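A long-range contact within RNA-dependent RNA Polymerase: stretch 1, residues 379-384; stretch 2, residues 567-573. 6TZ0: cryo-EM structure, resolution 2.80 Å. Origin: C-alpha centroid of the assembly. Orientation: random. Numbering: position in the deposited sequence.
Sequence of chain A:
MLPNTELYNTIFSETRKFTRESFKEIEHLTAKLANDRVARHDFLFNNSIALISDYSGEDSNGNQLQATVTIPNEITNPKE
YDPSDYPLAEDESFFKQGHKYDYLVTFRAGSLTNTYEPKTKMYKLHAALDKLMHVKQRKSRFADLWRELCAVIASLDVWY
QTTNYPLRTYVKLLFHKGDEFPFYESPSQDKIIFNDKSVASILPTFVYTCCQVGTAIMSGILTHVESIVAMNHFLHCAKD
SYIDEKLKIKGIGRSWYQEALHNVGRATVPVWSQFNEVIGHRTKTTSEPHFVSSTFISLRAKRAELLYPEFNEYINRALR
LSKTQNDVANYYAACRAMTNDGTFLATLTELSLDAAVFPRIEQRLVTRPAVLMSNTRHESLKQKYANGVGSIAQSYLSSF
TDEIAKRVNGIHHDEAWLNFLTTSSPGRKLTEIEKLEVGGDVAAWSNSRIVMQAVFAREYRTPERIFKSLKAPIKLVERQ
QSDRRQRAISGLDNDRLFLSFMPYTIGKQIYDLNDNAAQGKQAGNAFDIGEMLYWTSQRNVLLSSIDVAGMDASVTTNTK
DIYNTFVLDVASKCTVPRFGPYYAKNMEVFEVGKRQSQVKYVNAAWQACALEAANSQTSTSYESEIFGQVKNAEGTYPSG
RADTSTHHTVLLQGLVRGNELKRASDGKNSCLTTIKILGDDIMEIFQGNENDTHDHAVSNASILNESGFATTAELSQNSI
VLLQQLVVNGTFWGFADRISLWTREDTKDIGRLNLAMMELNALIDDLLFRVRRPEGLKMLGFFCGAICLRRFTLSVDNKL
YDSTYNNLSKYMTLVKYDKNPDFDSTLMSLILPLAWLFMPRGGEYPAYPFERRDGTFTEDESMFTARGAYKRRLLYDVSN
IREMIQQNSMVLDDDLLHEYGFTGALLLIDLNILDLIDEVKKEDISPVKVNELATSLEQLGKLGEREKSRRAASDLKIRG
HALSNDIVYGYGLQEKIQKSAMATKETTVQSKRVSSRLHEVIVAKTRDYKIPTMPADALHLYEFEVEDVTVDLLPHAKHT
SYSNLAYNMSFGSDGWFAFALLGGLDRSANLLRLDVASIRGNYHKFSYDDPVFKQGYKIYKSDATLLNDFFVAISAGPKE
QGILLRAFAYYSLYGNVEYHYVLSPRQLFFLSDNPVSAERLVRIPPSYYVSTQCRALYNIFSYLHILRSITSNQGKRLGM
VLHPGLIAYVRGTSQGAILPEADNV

Stretch 1, residues 379-384: ESLKQK
Stretch 2 (567-573) VLDVASK

The contact between residues 379-384 and 567-573 is a small packing of a strand and the corner before it against a helix, in which one leucine, Leu-568, fills the space beneath a cornered backbone and a lysine reaches along the helix to a serine one turn further on. Together the two sides bury 271 Å², and no clear hydrogen bond crosses between them.

Stretch 2 is helical throughout and continues a helix that begins earlier in the chain. Its phi/psi values run from -64/-49 at Asp-569 to -75/-20 at Lys-573, and the regular i to i-4 pattern is seen in Ala-571 N to Val-567 O (2.9 Å), Ser-572 N to Leu-568 O (2.9 Å) and Lys-573 N to Asp-569 O (3.0 Å). Stretch 1 is extended at Glu-379 (-92/145) and Ser-380 (-78/134), turns a corner at Leu-381 (-112/-22), and is extended again through Lys-382 (-155/136), Gln-383 (-157/160) and Lys-384 (-156/146). The strand 382-384 and the helix approach to 8.2 Å between axes, with 135° between their N-to-C directions, so they run obliquely antiparallel. The register is set by Lys-382 and Leu-568, whose CA atoms lie 6.2 Å apart.

Leu-568 points toward stretch 1 and has the largest covered area, 87 Å². In its m,t rotamer (chi1 -73°, chi2 175°) it touches three residues around the corner: Leu-568 CD1 lies 4.0 Å from Ser-380 O and 3.5 Å from Gln-383 NE2, while Leu-568 CB is 3.9 Å from Leu-381 O. A branched aliphatic side chain suits this place, since it fills the volume under the turn by van der Waals contact alone. The CA-to-CB bond of Leu-381 (chi1 -74°, chi2 168°) points away from the helix and its side chain comes no nearer than 5.6 Å to stretch 2, so it meets the helix through its backbone.

Gln-383 is buried and takes chi1 52° (p) and chi2 -173° (t), which brings the end of its side chain nearer the helix although its CA-to-CB bond points sideways. Its amide lies over the leucine methyl without leaving its polar atoms idle: NE2 is hydrogen-bonded elsewhere in the structure, and Gln-383 OE1 accepts a weak bond from Ser-380 OG at 3.3 Å. Ser-380, with chi1 178° (t), thereby links the two ends of the corner.

Lys-382 leaves the strand sideways, then bends back. Its t,t,m,m rotamer (chi1 -171°, chi2 -179°, chi3 -68°, chi4 -67°) carries Lys-382 NZ to 3.3 Å from Ser-572 OG, a reach that a long, flexible side chain can make. Ser-572 points toward stretch 1 with chi1 70° (p), and Ser-572 OG donates to Asp-569 O at 2.8 Å, folding the small hydroxyl back onto its own helix. Asp-569 OD1 (chi1 -73°, chi2 -28°) comes within 4.3 Å of Gln-383 O, but two acceptor oxygens are no attractive pair, so this is proximity and not a bond. Glu-379, Lys-384, Val-567, Val-570, Ala-571 and Lys-573 make no contact across the stretches.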

# COMPACT_ATOMS: atom_id res chain seq x y z
N GLU A 379 17.72 22.61 -10.78
CA GLU A 379 17.30 21.30 -10.31
C GLU A 379 18.17 20.22 -10.93
O GLU A 379 18.61 20.32 -12.07
CB GLU A 379 15.83 21.08 -10.67
CG GLU A 379 14.91 22.09 -10.02
CD GLU A 379 13.49 22.01 -10.54
OE1 GLU A 379 13.24 21.26 -11.50
OE2 GLU A 379 12.62 22.71 -10.00
N SER A 380 18.42 19.16 -10.16
CA SER A 380 19.45 18.19 -10.52
C SER A 380 18.96 17.23 -11.59
O SER A 380 17.86 16.68 -11.51
CB SER A 380 19.88 17.41 -9.28
OG SER A 380 20.85 16.43 -9.61
N LEU A 381 19.81 17.02 -12.60
CA LEU A 381 19.62 16.01 -13.63
C LEU A 381 20.64 14.88 -13.55
O LEU A 381 20.37 13.79 -14.04
CB LEU A 381 19.69 16.65 -15.01
CG LEU A 381 18.50 17.49 -15.47
CD1 LEU A 381 18.84 18.27 -16.68
CD2 LEU A 381 17.38 16.58 -15.82
N LYS A 382 21.79 15.12 -12.93
CA LYS A 382 22.86 14.14 -12.84
C LYS A 382 23.69 14.46 -11.62
O LYS A 382 24.04 15.62 -11.39
CB LYS A 382 23.72 14.15 -14.10
CG LYS A 382 24.71 13.03 -14.20
CD LYS A 382 25.51 13.19 -15.47
CE LYS A 382 24.64 12.97 -16.69
NZ LYS A 382 24.19 11.55 -16.78
N GLN A 383 24.04 13.43 -10.85
CA GLN A 383 24.69 13.66 -9.57
C GLN A 383 25.46 12.42 -9.15
O GLN A 383 25.21 11.31 -9.63
CB GLN A 383 23.66 14.07 -8.52
CG GLN A 383 22.50 13.13 -8.44
CD GLN A 383 21.42 13.63 -7.53
OE1 GLN A 383 21.54 14.69 -6.94
NE2 GLN A 383 20.34 12.87 -7.41
N LYS A 384 26.42 12.62 -8.26
CA LYS A 384 27.39 11.59 -7.91
C LYS A 384 27.91 11.89 -6.51
O LYS A 384 28.04 13.05 -6.13
CB LYS A 384 28.53 11.57 -8.93
CG LYS A 384 29.47 10.39 -8.84
CD LYS A 384 30.49 10.45 -9.95
CE LYS A 384 31.30 9.17 -10.02
NZ LYS A 384 32.16 8.98 -8.83
N VAL A 567 18.09 6.34 -9.83
CA VAL A 567 17.01 6.59 -10.79
C VAL A 567 17.46 7.57 -11.86
O VAL A 567 17.17 7.37 -13.05
CB VAL A 567 15.76 7.07 -10.04
CG1 VAL A 567 14.68 7.53 -10.99
CG2 VAL A 567 15.21 5.94 -9.21
N LEU A 568 18.22 8.60 -11.49
CA LEU A 568 18.68 9.57 -12.48
C LEU A 568 19.77 9.00 -13.38
O LEU A 568 19.85 9.38 -14.55
CB LEU A 568 19.14 10.85 -11.80
CG LEU A 568 18.03 11.73 -11.25
CD1 LEU A 568 18.60 12.90 -10.49
CD2 LEU A 568 17.14 12.20 -12.37
N ASP A 569 20.59 8.07 -12.87
CA ASP A 569 21.56 7.39 -13.72
C ASP A 569 20.88 6.56 -14.79
O ASP A 569 21.22 6.65 -15.98
CB ASP A 569 22.47 6.49 -12.88
CG ASP A 569 23.46 7.27 -12.06
OD1 ASP A 569 23.84 8.38 -12.47
OD2 ASP A 569 23.89 6.75 -11.00
N VAL A 570 19.90 5.75 -14.38
CA VAL A 570 19.19 4.91 -15.35
C VAL A 570 18.38 5.78 -16.31
O VAL A 570 18.31 5.50 -17.51
CB VAL A 570 18.30 3.89 -14.63
CG1 VAL A 570 17.57 3.02 -15.62
CG2 VAL A 570 19.12 3.05 -13.71
N ALA A 571 17.81 6.88 -15.81
CA ALA A 571 17.01 7.76 -16.65
C ALA A 571 17.86 8.52 -17.65
O ALA A 571 17.41 8.80 -18.76
CB ALA A 571 16.22 8.73 -15.79
N SER A 572 19.10 8.86 -17.29
CA SER A 572 19.98 9.52 -18.24
C SER A 572 20.47 8.54 -19.30
O SER A 572 20.62 8.91 -20.47
CB SER A 572 21.16 10.15 -17.52
OG SER A 572 22.02 9.14 -17.02
N LYS A 573 20.71 7.28 -18.92
CA LYS A 573 21.22 6.33 -19.91
C LYS A 573 20.18 5.86 -20.92
O LYS A 573 20.56 5.39 -21.99
CB LYS A 573 21.84 5.11 -19.22
CG LYS A 573 23.20 5.36 -18.62
CD LYS A 573 23.73 4.12 -17.94
CE LYS A 573 25.18 4.29 -17.51
NZ LYS A 573 25.35 5.32 -16.45